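Local coordinates for Hit-like protein involved in cell-cycle regulation (Bartonella henselae, PDB 3LB5) that belongs to the histidine triad (HIT) family and probably binds nucleotides and hydrolyses nucleotide phosphoramidates, as its HINT relatives do, at residues 32-36 with 51-55; 42-46 with 154-158; 63-69 with 123-129; 73-77 with 111-115. All coordinates share one frame; numbering follows the deposited sequence.

Contact 1 (32-36 with 51-55)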
loop_
_atom_site.group_PDB
_atom_site.type_symbol
_atom_site.label_atom_id
_atom_site.label_comp_id
_atom_site.label_asym_id
_atom_site.label_seq_id
_atom_site.Cartn_x
_atom_site.Cartn_y
_atom_site.Cartn_z
ATOM N N PHE B 32 -12.330 -4.032 -13.515
ATOM C CA PHE B 32 -12.211 -4.953 -12.384
ATOM C C PHE B 32 -13.563 -5.446 -11.854
ATOM O O PHE B 32 -13.662 -6.600 -11.469
ATOM C CB PHE B 32 -11.377 -4.373 -11.227
ATOM C CG PHE B 32 -9.908 -4.144 -11.570
ATOM C CD1 PHE B 32 -9.336 -4.654 -12.752
ATOM C CD2 PHE B 32 -9.097 -3.429 -10.701
ATOM C CE1 PHE B 32 -7.995 -4.407 -13.075
ATOM C CE2 PHE B 32 -7.741 -3.198 -11.017
ATOM C CZ PHE B 32 -7.203 -3.688 -12.206
ATOM N N ALA B 33 -14.579 -4.591 -11.796
ATOM C CA ALA B 33 -15.944 -5.069 -11.495
ATOM C C ALA B 33 -16.402 -6.126 -12.527
ATOM O O ALA B 33 -17.063 -7.115 -12.186
ATOM C CB ALA B 33 -16.912 -3.911 -11.507
ATOM N N LYS B 34 -16.055 -5.889 -13.787
ATOM C CA LYS B 34 -16.374 -6.840 -14.876
ATOM C C LYS B 34 -15.628 -8.166 -14.687
ATOM O O LYS B 34 -16.211 -9.214 -14.881
ATOM C CB LYS B 34 -16.082 -6.232 -16.256
ATOM C CG LYS B 34 -17.043 -5.145 -16.659
ATOM C CD LYS B 34 -16.853 -4.768 -18.152
ATOM C CE LYS B 34 -18.168 -4.592 -18.869
ATOM N NZ LYS B 34 -18.926 -5.881 -19.011
ATOM N N LEU B 35 -14.354 -8.115 -14.284
ATOM C CA LEU B 35 -13.561 -9.316 -13.942
ATOM C C LEU B 35 -14.242 -10.120 -12.816
ATOM O O LEU B 35 -14.435 -11.338 -12.928
ATOM C CB LEU B 35 -12.143 -8.877 -13.493
ATOM C CG LEU B 35 -11.036 -9.881 -13.106
ATOM C CD1 LEU B 35 -9.651 -9.203 -13.202
ATOM C CD2 LEU B 35 -11.242 -10.464 -11.705
ATOM N N ILE B 36 -14.607 -9.423 -11.740
ATOM C CA ILE B 36 -15.278 -10.049 -10.583
ATOM C C ILE B 36 -16.546 -10.780 -11.006
ATOM O O ILE B 36 -16.785 -11.894 -10.548
ATOM C CB ILE B 36 -15.593 -9.018 -9.489
ATOM C CG1 ILE B 36 -14.273 -8.475 -8.905
ATOM C CG2 ILE B 36 -16.556 -9.616 -8.391
ATOM C CD1 ILE B 36 -14.411 -7.112 -8.198
ATOM N N VAL B 51 -11.533 -11.883 -1.872
ATOM C CA VAL B 51 -10.551 -11.219 -2.743
ATOM C C VAL B 51 -10.161 -12.057 -3.929
ATOM O O VAL B 51 -10.316 -13.281 -3.923
ATOM C CB VAL B 51 -9.222 -10.855 -1.992
ATOM C CG1 VAL B 51 -9.478 -10.160 -0.662
ATOM C CG2 VAL B 51 -8.364 -12.079 -1.776
ATOM N N ILE B 52 -9.592 -11.391 -4.925
ATOM C CA ILE B 52 -9.017 -12.054 -6.058
ATOM C C ILE B 52 -7.660 -11.446 -6.267
ATOM O O ILE B 52 -7.522 -10.236 -6.209
ATOM C CB ILE B 52 -9.836 -11.846 -7.343
ATOM C CG1 ILE B 52 -11.294 -12.280 -7.156
ATOM C CG2 ILE B 52 -9.220 -12.660 -8.472
ATOM C CD1 ILE B 52 -12.192 -11.817 -8.313
ATOM N N ALA B 53 -6.669 -12.303 -6.493
ATOM C CA ALA B 53 -5.331 -11.863 -6.875
ATOM C C ALA B 53 -5.050 -12.378 -8.260
ATOM O O ALA B 53 -5.276 -13.557 -8.548
ATOM C CB ALA B 53 -4.263 -12.366 -5.869
ATOM N N PHE B 54 -4.533 -11.506 -9.120
ATOM C CA PHE B 54 -4.447 -11.820 -10.531
ATOM C C PHE B 54 -3.300 -11.022 -11.163
ATOM O O PHE B 54 -2.840 -10.027 -10.610
ATOM C CB PHE B 54 -5.799 -11.557 -11.239
ATOM C CG PHE B 54 -6.257 -10.113 -11.173
ATOM C CD1 PHE B 54 -5.987 -9.232 -12.232
ATOM C CD2 PHE B 54 -6.971 -9.638 -10.066
ATOM C CE1 PHE B 54 -6.416 -7.882 -12.193
ATOM C CE2 PHE B 54 -7.402 -8.278 -10.011
ATOM C CZ PHE B 54 -7.118 -7.400 -11.086
ATOM N N MET B 55 -2.814 -11.519 -12.284
ATOM C CA MET B 55 -1.668 -10.929 -12.948
ATOM C C MET B 55 -2.032 -9.599 -13.591
ATOM O O MET B 55 -3.068 -9.483 -14.264
ATOM C CB MET B 55 -1.115 -11.899 -14.003
ATOM C CG MET B 55 -0.763 -13.303 -13.462
ATOM S SD MET B 55 0.204 -13.261 -11.941
ATOM C CE MET B 55 1.714 -12.526 -12.599
#
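Phe32 and Phe54 form a T-shaped pair: the rim of Phe54 points at the face of Phe32, with ring centroids 5.2 Å apart and planes at 78°. The closest atoms are Phe32 CE1 and Phe54 CZ at 3.7 Å, and CZ sits off-centre over the Phe32 face. The same Phe32 ring also meets His125 edge-to-face. One helical turn on, Leu35 divides its two methyls between two strand residues. Its CG is anti to the backbone N (chi1 -178°), which carries the branch out toward the strand. Leu35 CD1 then stands 3.6 Å from the centroid of the Phe54 ring, a CH-pi contact only 11° off the ring normal, while Leu35 CD2 touches Ile52 CD1 at 3.8 Å. The Phe54 ring is thus held from two directions, a methyl over one face and an aromatic ring at its edge. Ile36 completes the row, its CG1 4.0 Å from Ile52 CD1, so that this one methyl of Ile52 serves both Leu35 and Ile36. No hydrogen bond crosses the interface, and the short helix and strand axes stay 10.8 Å apart at their closest, a separation bridged by side chains alone. The side chain of Phe54 is about 4 Å from a bound unknown ligand, which places this hydrophobic junction of helix 31-36 with the antiparallel sheet at the ligand pocket of the HIT fold.

Contact 2 (42-46 with 154-158)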
loop_
_atom_site.group_PDB
_atom_site.type_symbol
_atom_site.label_atom_id
_atom_site.label_comp_id
_atom_site.label_asym_id
_atom_site.label_seq_id
_atom_site.Cartn_x
_atom_site.Cartn_y
_atom_site.Cartn_z
ATOM N N SER B 42 -9.265 -13.332 -16.627
ATOM C CA SER B 42 -8.114 -12.927 -15.839
ATOM C C SER B 42 -7.198 -14.137 -15.633
ATOM O O SER B 42 -7.587 -15.293 -15.884
ATOM C CB SER B 42 -8.523 -12.285 -14.508
ATOM O OG SER B 42 -9.574 -12.999 -13.854
ATOM N N VAL B 43 -5.971 -13.866 -15.209
ATOM C CA VAL B 43 -5.052 -14.927 -14.874
ATOM C C VAL B 43 -4.933 -14.832 -13.365
ATOM O O VAL B 43 -4.169 -14.021 -12.837
ATOM C CB VAL B 43 -3.678 -14.760 -15.584
ATOM C CG1 VAL B 43 -2.759 -15.924 -15.226
ATOM C CG2 VAL B 43 -3.870 -14.684 -17.087
ATOM N N ARG B 44 -5.739 -15.634 -12.684
ATOM C CA ARG B 44 -5.856 -15.548 -11.240
ATOM C C ARG B 44 -4.810 -16.440 -10.574
ATOM O O ARG B 44 -4.579 -17.560 -11.015
ATOM C CB ARG B 44 -7.258 -15.986 -10.813
ATOM C CG ARG B 44 -8.374 -15.168 -11.467
ATOM C CD ARG B 44 -9.752 -15.468 -10.872
ATOM N NE ARG B 44 -10.756 -14.676 -11.581
ATOM C CZ ARG B 44 -12.006 -14.481 -11.177
ATOM N NH1 ARG B 44 -12.458 -15.030 -10.050
ATOM N NH2 ARG B 44 -12.813 -13.740 -11.913
ATOM N N VAL B 45 -4.182 -15.929 -9.521
ATOM C CA VAL B 45 -3.215 -16.703 -8.754
ATOM C C VAL B 45 -3.786 -17.179 -7.408
ATOM O O VAL B 45 -3.345 -18.185 -6.873
ATOM C CB VAL B 45 -1.868 -15.949 -8.559
ATOM C CG1 VAL B 45 -1.210 -15.669 -9.909
ATOM C CG2 VAL B 45 -2.039 -14.644 -7.806
ATOM N N TYR B 46 -4.767 -16.465 -6.879
ATOM C CA TYR B 46 -5.327 -16.773 -5.564
ATOM C C TYR B 46 -6.705 -16.131 -5.475
ATOM O O TYR B 46 -6.963 -15.092 -6.092
ATOM C CB TYR B 46 -4.397 -16.261 -4.429
ATOM C CG TYR B 46 -4.993 -16.312 -3.023
ATOM C CD1 TYR B 46 -5.043 -17.504 -2.311
ATOM C CD2 TYR B 46 -5.493 -15.159 -2.410
ATOM C CE1 TYR B 46 -5.593 -17.564 -1.027
ATOM C CE2 TYR B 46 -6.058 -15.207 -1.122
ATOM C CZ TYR B 46 -6.100 -16.418 -0.440
ATOM O OH TYR B 46 -6.641 -16.494 0.833
ATOM N N ALA B 154 2.050 -16.925 -13.317
ATOM C CA ALA B 154 1.018 -17.287 -12.336
ATOM C C ALA B 154 1.307 -18.625 -11.651
ATOM O O ALA B 154 1.155 -18.757 -10.438
ATOM C CB ALA B 154 -0.367 -17.319 -12.996
ATOM N N LYS B 155 1.725 -19.612 -12.441
ATOM C CA LYS B 155 2.012 -20.959 -11.930
ATOM C C LYS B 155 3.094 -20.943 -10.844
ATOM O O LYS B 155 2.938 -21.586 -9.807
ATOM C CB LYS B 155 2.372 -21.908 -13.088
ATOM N N LYS B 156 4.153 -20.167 -11.075
ATOM C CA LYS B 156 5.237 -19.947 -10.108
ATOM C C LYS B 156 4.730 -19.367 -8.790
ATOM O O LYS B 156 5.119 -19.799 -7.697
ATOM C CB LYS B 156 6.261 -18.968 -10.692
ATOM C CG LYS B 156 7.146 -19.508 -11.795
ATOM C CD LYS B 156 7.799 -18.328 -12.501
ATOM C CE LYS B 156 9.225 -18.591 -12.887
ATOM N NZ LYS B 156 9.931 -17.299 -13.203
ATOM N N ILE B 157 3.876 -18.357 -8.910
ATOM C CA ILE B 157 3.263 -17.723 -7.762
ATOM C C ILE B 157 2.342 -18.727 -7.046
ATOM O O ILE B 157 2.403 -18.863 -5.819
ATOM C CB ILE B 157 2.515 -16.431 -8.190
ATOM C CG1 ILE B 157 3.527 -15.409 -8.749
ATOM C CG2 ILE B 157 1.754 -15.839 -7.022
ATOM C CD1 ILE B 157 2.905 -14.215 -9.482
ATOM N N ARG B 158 1.539 -19.457 -7.818
ATOM C CA ARG B 158 0.615 -20.456 -7.259
ATOM C C ARG B 158 1.348 -21.552 -6.475
ATOM O O ARG B 158 0.850 -22.024 -5.453
ATOM C CB ARG B 158 -0.256 -21.094 -8.350
ATOM C CG ARG B 158 -1.445 -20.253 -8.817
ATOM C CD ARG B 158 -2.306 -21.003 -9.850
ATOM N NE ARG B 158 -2.966 -20.086 -10.789
ATOM C CZ ARG B 158 -2.767 -20.071 -12.110
ATOM N NH1 ARG B 158 -3.406 -19.187 -12.874
ATOM N NH2 ARG B 158 -1.940 -20.944 -12.677
#
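The guanidinium of Arg158 has the Arg44 carbonyl oxygen at its edge, close to its own plane, and the methyl of Ala154, one helical turn earlier, 3.5 Å above one face and displaced toward the rim. Its grip is side-on: NH1 donates to Arg44 O at 2.7 Å with an N-H...O angle of 150°, and NE reaches the same oxygen at 3.0 Å, a more bent bond at 138°. NE lies in the carbonyl plane, whereas NH1 is tilted out of it. Two donors on one acceptor fix how the guanidinium is turned, and the arginine chain, extended from CG to NE, runs past Val45, with Arg158 CG 3.4 Å from Val45 O. Arg158 NH1 has a further, long and weak ion pair with Glu151. The second flat group, the guanidinium of Arg44, leads off the other way; Ser42 OG lies at its edge and accepts from Arg44 NE at 3.1 Å, while Arg44 NH1 makes a salt bridge with Glu47.

A classic beta bulge, in which Val45 and Tyr46 stand across from the single residue Ala53, interrupts strand 44-47, outermost in the HIT sheet within this chain, and helix 147-160 packs against the chain at this irregularity. Ala154 CB fits between two valines, 3.6 Å from Val43 CG1 and also 3.6 Å from Val45 CG1. Val43 CG1 gets there because it lies anti to its own N (chi1 -179°). Farther along the helix, Ile157 CG2 comes within 3.9 Å of Val45 CB, and Ile94 of helix 81-101 adds to the apolar surroundings of Val45.

Contact 3 (63-69 with 123-129)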
loop_
_atom_site.group_PDB
_atom_site.type_symbol
_atom_site.label_atom_id
_atom_site.label_comp_id
_atom_site.label_asym_id
_atom_site.label_seq_id
_atom_site.Cartn_x
_atom_site.Cartn_y
_atom_site.Cartn_z
ATOM N N GLY B 63 5.940 -10.956 -12.888
ATOM C CA GLY B 63 5.305 -11.417 -11.644
ATOM C C GLY B 63 4.442 -10.395 -10.899
ATOM O O GLY B 63 3.842 -10.718 -9.864
ATOM N N HIS B 64 4.404 -9.172 -11.421
ATOM C CA HIS B 64 3.586 -8.051 -10.891
ATOM C C HIS B 64 2.123 -8.511 -10.794
ATOM O O HIS B 64 1.502 -8.881 -11.807
ATOM C CB HIS B 64 3.743 -6.865 -11.858
ATOM C CG HIS B 64 2.976 -5.618 -11.499
ATOM N ND1 HIS B 64 3.222 -4.422 -12.133
ATOM C CD2 HIS B 64 1.980 -5.371 -10.611
ATOM C CE1 HIS B 64 2.406 -3.491 -11.664
ATOM N NE2 HIS B 64 1.638 -4.041 -10.742
ATOM N N THR B 65 1.614 -8.511 -9.568
ATOM C CA THR B 65 0.296 -9.036 -9.234
ATOM C C THR B 65 -0.572 -7.932 -8.634
ATOM O O THR B 65 -0.067 -7.023 -7.933
ATOM C CB THR B 65 0.430 -10.200 -8.231
ATOM O OG1 THR B 65 1.368 -11.162 -8.732
ATOM C CG2 THR B 65 -0.938 -10.904 -7.967
ATOM N N LEU B 66 -1.880 -8.021 -8.911
ATOM C CA LEU B 66 -2.854 -7.107 -8.338
ATOM C C LEU B 66 -3.735 -7.855 -7.342
ATOM O O LEU B 66 -4.104 -9.013 -7.576
ATOM C CB LEU B 66 -3.725 -6.499 -9.441
ATOM C CG LEU B 66 -2.976 -5.775 -10.552
ATOM C CD1 LEU B 66 -3.953 -5.178 -11.563
ATOM C CD2 LEU B 66 -2.110 -4.699 -9.951
ATOM N N VAL B 67 -4.086 -7.195 -6.246
ATOM C CA VAL B 67 -5.035 -7.804 -5.283
ATOM C C VAL B 67 -6.242 -6.872 -5.167
ATOM O O VAL B 67 -6.070 -5.664 -4.932
ATOM C CB VAL B 67 -4.406 -7.971 -3.897
ATOM C CG1 VAL B 67 -5.475 -8.336 -2.831
ATOM C CG2 VAL B 67 -3.319 -9.065 -3.929
ATOM N N ILE B 68 -7.443 -7.426 -5.380
ATOM C CA ILE B 68 -8.683 -6.624 -5.271
ATOM C C ILE B 68 -9.683 -7.253 -4.308
ATOM O O ILE B 68 -9.767 -8.488 -4.223
ATOM C CB ILE B 68 -9.417 -6.406 -6.658
ATOM C CG1 ILE B 68 -9.899 -7.731 -7.272
ATOM C CG2 ILE B 68 -8.575 -5.580 -7.646
ATOM C CD1 ILE B 68 -10.730 -7.502 -8.599
ATOM N N PRO B 69 -10.497 -6.411 -3.630
ATOM C CA PRO B 69 -11.675 -6.952 -2.961
ATOM C C PRO B 69 -12.740 -7.372 -4.003
ATOM O O PRO B 69 -12.827 -6.804 -5.088
ATOM C CB PRO B 69 -12.168 -5.766 -2.134
ATOM C CG PRO B 69 -11.772 -4.558 -2.991
ATOM C CD PRO B 69 -10.472 -4.929 -3.607
ATOM N N HIS B 123 -11.539 0.818 -9.167
ATOM C CA HIS B 123 -11.878 -0.201 -8.189
ATOM C C HIS B 123 -10.648 -0.399 -7.266
ATOM O O HIS B 123 -9.506 -0.345 -7.735
ATOM C CB HIS B 123 -12.218 -1.504 -8.921
ATOM C CG HIS B 123 -12.663 -2.599 -8.009
ATOM N ND1 HIS B 123 -13.991 -2.812 -7.711
ATOM C CD2 HIS B 123 -11.960 -3.516 -7.305
ATOM C CE1 HIS B 123 -14.089 -3.824 -6.859
ATOM N NE2 HIS B 123 -12.873 -4.282 -6.611
ATOM N N LEU B 124 -10.865 -0.598 -5.967
ATOM C CA LEU B 124 -9.741 -0.758 -5.019
ATOM C C LEU B 124 -8.787 -1.867 -5.476
ATOM O O LEU B 124 -9.200 -2.982 -5.671
ATOM C CB LEU B 124 -10.236 -1.036 -3.582
ATOM C CG LEU B 124 -9.174 -1.229 -2.470
ATOM C CD1 LEU B 124 -8.170 -0.059 -2.366
ATOM C CD2 LEU B 124 -9.856 -1.482 -1.129
ATOM N N HIS B 125 -7.527 -1.533 -5.716
ATOM C CA HIS B 125 -6.526 -2.551 -5.979
ATOM C C HIS B 125 -5.177 -2.190 -5.376
ATOM O O HIS B 125 -4.764 -1.027 -5.434
ATOM C CB HIS B 125 -6.385 -2.846 -7.481
ATOM C CG HIS B 125 -6.018 -1.652 -8.319
ATOM N ND1 HIS B 125 -6.884 -0.602 -8.531
ATOM C CD2 HIS B 125 -4.901 -1.371 -9.041
ATOM C CE1 HIS B 125 -6.308 0.294 -9.324
ATOM N NE2 HIS B 125 -5.110 -0.155 -9.660
ATOM N N PHE B 126 -4.493 -3.194 -4.817
ATOM C CA PHE B 126 -3.083 -3.076 -4.404
ATOM C C PHE B 126 -2.171 -3.693 -5.466
ATOM O O PHE B 126 -2.451 -4.776 -5.994
ATOM C CB PHE B 126 -2.840 -3.771 -3.059
ATOM C CG PHE B 126 -3.387 -3.017 -1.875
ATOM C CD1 PHE B 126 -2.524 -2.403 -0.981
ATOM C CD2 PHE B 126 -4.765 -2.954 -1.635
ATOM C CE1 PHE B 126 -3.027 -1.696 0.121
ATOM C CE2 PHE B 126 -5.282 -2.259 -0.524
ATOM C CZ PHE B 126 -4.400 -1.629 0.354
ATOM N N HIS B 127 -1.114 -2.967 -5.816
ATOM C CA HIS B 127 -0.030 -3.493 -6.642
ATOM C C HIS B 127 0.996 -4.229 -5.783
ATOM O O HIS B 127 1.478 -3.691 -4.760
ATOM C CB HIS B 127 0.710 -2.341 -7.351
ATOM C CG HIS B 127 -0.131 -1.587 -8.311
ATOM N ND1 HIS B 127 -0.291 -1.990 -9.623
ATOM C CD2 HIS B 127 -0.826 -0.433 -8.179
ATOM C CE1 HIS B 127 -1.071 -1.126 -10.253
ATOM N NE2 HIS B 127 -1.405 -0.169 -9.401
ATOM N N ILE B 128 1.354 -5.447 -6.203
ATOM C CA ILE B 128 2.465 -6.180 -5.574
ATOM C C ILE B 128 3.563 -6.415 -6.621
ATOM O O ILE B 128 3.399 -7.207 -7.560
ATOM C CB ILE B 128 2.040 -7.511 -4.909
ATOM C CG1 ILE B 128 1.056 -7.272 -3.755
ATOM C CG2 ILE B 128 3.251 -8.194 -4.279
ATOM C CD1 ILE B 128 -0.368 -7.306 -4.126
ATOM N N ILE B 129 4.662 -5.682 -6.468
ATOM C CA ILE B 129 5.702 -5.630 -7.494
ATOM C C ILE B 129 7.041 -6.149 -6.976
ATOM O O ILE B 129 7.641 -5.557 -6.065
ATOM C CB ILE B 129 5.869 -4.194 -8.087
ATOM C CG1 ILE B 129 4.503 -3.573 -8.433
ATOM C CG2 ILE B 129 6.851 -4.201 -9.288
ATOM C CD1 ILE B 129 4.576 -2.114 -8.854
#
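Ile128 N donates to Thr65 O at 2.7 Å, nearly straight at 162°, and Thr65 N returns a bond to Ile128 O, making this a hydrogen-bonded antiparallel pair. Val67 and Phe126 form the next one, with the non-hydrogen-bonded pair Leu66-His127 between them. Segment 123-129 carries the histidine triad signature, His-X-His-X-His-X-X: His123 and His125 in the stretch leading into strand 126-131, His127 on the strand. The side chain of Leu66 is about 4 Å from a bound unknown ligand. Each histidine is held differently. His123 NE2 donates in its ring plane to Pro69 O at 2.9 Å, while its ND1 is bonded to Tyr26. The central His125 turns ND1 back to the carbonyl two residues earlier, His123 O, at 2.8 Å, a hydrogen bond that fixes the ring's rotation. His127 ND1 pairs with His64 NE2 at 3.0 Å, rim to rim with the planes 61° apart. On its other nitrogen, ND1, His64 is bonded to Gln60 N, and Ile129 CG1 stands 3.7 Å over the centre of its ring. Leu124 O is buried without a hydrogen-bond partner, packed 3.1 Å from Pro69 CD. On the face of the sheet opposite Leu66 and His127, Ile128 has an unusual chi2 of 91°, and its CD1 presses on Val67 CG2 at 3.4 Å, tighter than normal van der Waals contact.

Contact 4 (73-77 with 111-115)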
loop_
_atom_site.group_PDB
_atom_site.type_symbol
_atom_site.label_atom_id
_atom_site.label_comp_id
_atom_site.label_asym_id
_atom_site.label_seq_id
_atom_site.Cartn_x
_atom_site.Cartn_y
_atom_site.Cartn_z
ATOM N N SER B 73 -15.509 -0.924 -4.198
ATOM C CA SER B 73 -15.361 0.478 -3.795
ATOM C C SER B 73 -14.440 1.103 -4.824
ATOM O O SER B 73 -13.675 0.391 -5.478
ATOM C CB SER B 73 -14.808 0.639 -2.361
ATOM O OG SER B 73 -13.485 0.161 -2.229
ATOM N N ARG B 74 -14.524 2.417 -4.999
ATOM C CA ARG B 74 -13.660 3.098 -5.975
ATOM C C ARG B 74 -12.182 2.966 -5.610
ATOM O O ARG B 74 -11.326 2.841 -6.489
ATOM C CB ARG B 74 -14.019 4.585 -6.062
ATOM C CG ARG B 74 -15.421 4.833 -6.674
ATOM C CD ARG B 74 -15.751 6.288 -6.814
ATOM N NE ARG B 74 -14.895 7.001 -7.752
ATOM C CZ ARG B 74 -13.854 7.767 -7.426
ATOM N NH1 ARG B 74 -13.484 7.929 -6.151
ATOM N NH2 ARG B 74 -13.173 8.387 -8.396
ATOM N N ASN B 75 -11.891 3.050 -4.313
ATOM C CA ASN B 75 -10.501 3.023 -3.837
ATOM C C ASN B 75 -10.462 2.800 -2.330
ATOM O O ASN B 75 -11.416 2.250 -1.773
ATOM C CB ASN B 75 -9.713 4.273 -4.311
ATOM C CG ASN B 75 -10.324 5.583 -3.854
ATOM O OD1 ASN B 75 -10.852 5.697 -2.756
ATOM N ND2 ASN B 75 -10.197 6.604 -4.684
ATOM N N LEU B 76 -9.374 3.194 -1.662
ATOM C CA LEU B 76 -9.237 2.939 -0.218
ATOM C C LEU B 76 -10.161 3.802 0.633
ATOM O O LEU B 76 -10.635 3.380 1.702
ATOM C CB LEU B 76 -7.777 3.187 0.228
ATOM C CG LEU B 76 -7.427 2.726 1.651
ATOM C CD1 LEU B 76 -7.279 1.246 1.648
ATOM C CD2 LEU B 76 -6.146 3.359 2.123
ATOM N N LEU B 77 -10.373 5.025 0.168
ATOM C CA LEU B 77 -11.112 6.071 0.888
ATOM C C LEU B 77 -12.589 5.724 1.113
ATOM O O LEU B 77 -13.140 6.043 2.167
ATOM C CB LEU B 77 -11.003 7.398 0.129
ATOM C CG LEU B 77 -9.592 7.880 -0.264
ATOM C CD1 LEU B 77 -9.690 8.967 -1.328
ATOM C CD2 LEU B 77 -8.858 8.405 0.948
ATOM N N GLN B 111 -0.695 1.551 -3.615
ATOM C CA GLN B 111 -2.139 1.646 -3.710
ATOM C C GLN B 111 -2.494 3.099 -4.057
ATOM O O GLN B 111 -2.086 4.034 -3.353
ATOM C CB GLN B 111 -2.802 1.159 -2.421
ATOM C CG GLN B 111 -4.360 1.026 -2.539
ATOM C CD GLN B 111 -5.077 2.326 -2.255
ATOM O OE1 GLN B 111 -4.690 3.073 -1.360
ATOM N NE2 GLN B 111 -6.104 2.627 -3.043
ATOM N N PHE B 112 -3.214 3.263 -5.161
ATOM C CA PHE B 112 -3.498 4.597 -5.722
ATOM C C PHE B 112 -4.932 5.059 -5.586
ATOM O O PHE B 112 -5.872 4.334 -5.938
ATOM C CB PHE B 112 -3.072 4.692 -7.192
ATOM C CG PHE B 112 -1.629 4.313 -7.435
ATOM C CD1 PHE B 112 -0.612 4.810 -6.622
ATOM C CD2 PHE B 112 -1.299 3.463 -8.476
ATOM C CE1 PHE B 112 0.721 4.459 -6.843
ATOM C CE2 PHE B 112 0.040 3.100 -8.711
ATOM C CZ PHE B 112 1.050 3.603 -7.885
ATOM N N ASN B 113 -5.094 6.270 -5.059
ATOM C CA ASN B 113 -6.401 6.881 -4.892
ATOM C C ASN B 113 -6.558 8.153 -5.718
ATOM O O ASN B 113 -5.980 9.176 -5.391
ATOM C CB ASN B 113 -6.667 7.191 -3.414
ATOM C CG ASN B 113 -6.496 5.977 -2.540
ATOM O OD1 ASN B 113 -7.404 5.152 -2.441
ATOM N ND2 ASN B 113 -5.319 5.829 -1.938
ATOM N N GLU B 114 -7.374 8.059 -6.768
ATOM C CA GLU B 114 -7.744 9.167 -7.668
ATOM C C GLU B 114 -6.747 9.386 -8.806
ATOM O O GLU B 114 -5.616 8.888 -8.758
ATOM C CB GLU B 114 -8.062 10.486 -6.928
ATOM C CG GLU B 114 -9.110 10.377 -5.784
ATOM C CD GLU B 114 -10.455 9.824 -6.226
ATOM O OE1 GLU B 114 -10.809 9.970 -7.419
ATOM O OE2 GLU B 114 -11.168 9.248 -5.370
ATOM N N ALA B 115 -7.213 10.116 -9.820
ATOM C CA ALA B 115 -6.425 10.520 -10.992
ATOM C C ALA B 115 -5.064 11.098 -10.634
ATOM O O ALA B 115 -4.057 10.734 -11.238
ATOM C CB ALA B 115 -7.209 11.528 -11.842
#
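Glu114, Asn113 and Asn75 lose the most surface here, and polar bonds link all three to their surroundings. The Glu114 carboxylate meets Arg74 end-on: OE2 takes NH1 at 2.8 Å and OE1 takes NH2 at 3.0 Å, both through syn lone pairs, with the two groups only 14° from coplanar. This bidentate salt bridge leaves OE2 approachable from above the carboxylate plane, and there Asn75 ND2 donates at 2.9 Å, its amide turned 86° to the carboxylate. Asn75 OD1 meanwhile accepts from Leu77 N at 3.0 Å, an Asx turn that shapes the loop between strand 65-69 and helix 81-101. That loop is thereby fastened to the end of strand 106-113, the sheet's outermost strand within the chain; residues 111-113 pair with a strand of the second subunit, so the HIT sheet continues across the dimer.

Asn113 OD1 receives Leu76 N at 2.9 Å, almost in line with its carbonyl bond, and Gln111 NE2 at 2.9 Å from 50° above the carbonyl plane. Asn113 ND2 donates back to Gln111 OE1 and also to Ile107 O of the second subunit. Leu76 CB rests 3.5 Å from Gln111 OE1.

In the fold
From the N terminus, helix 31-36 comes first, and contact 1 closes a short loop when strand 51-55 returns to it. Residues 42-46 lie within that loop but await helix 147-160 near the C terminus, so contacts 1 and 2 cross; neighbouring strands 44-47 and 51-55 join them directly. Contact 3 opens after contact 1 has closed, and its strand 65-69 pairs with strand 51-55. Contact 4 both starts and finishes between the two halves of contact 3, and the long span of contact 2 encloses both. All four reach one five-stranded sheet: contact 3 is central, while contacts 2 and 4, about 24 Å apart between centres, lie on opposite sides of the chain's centre.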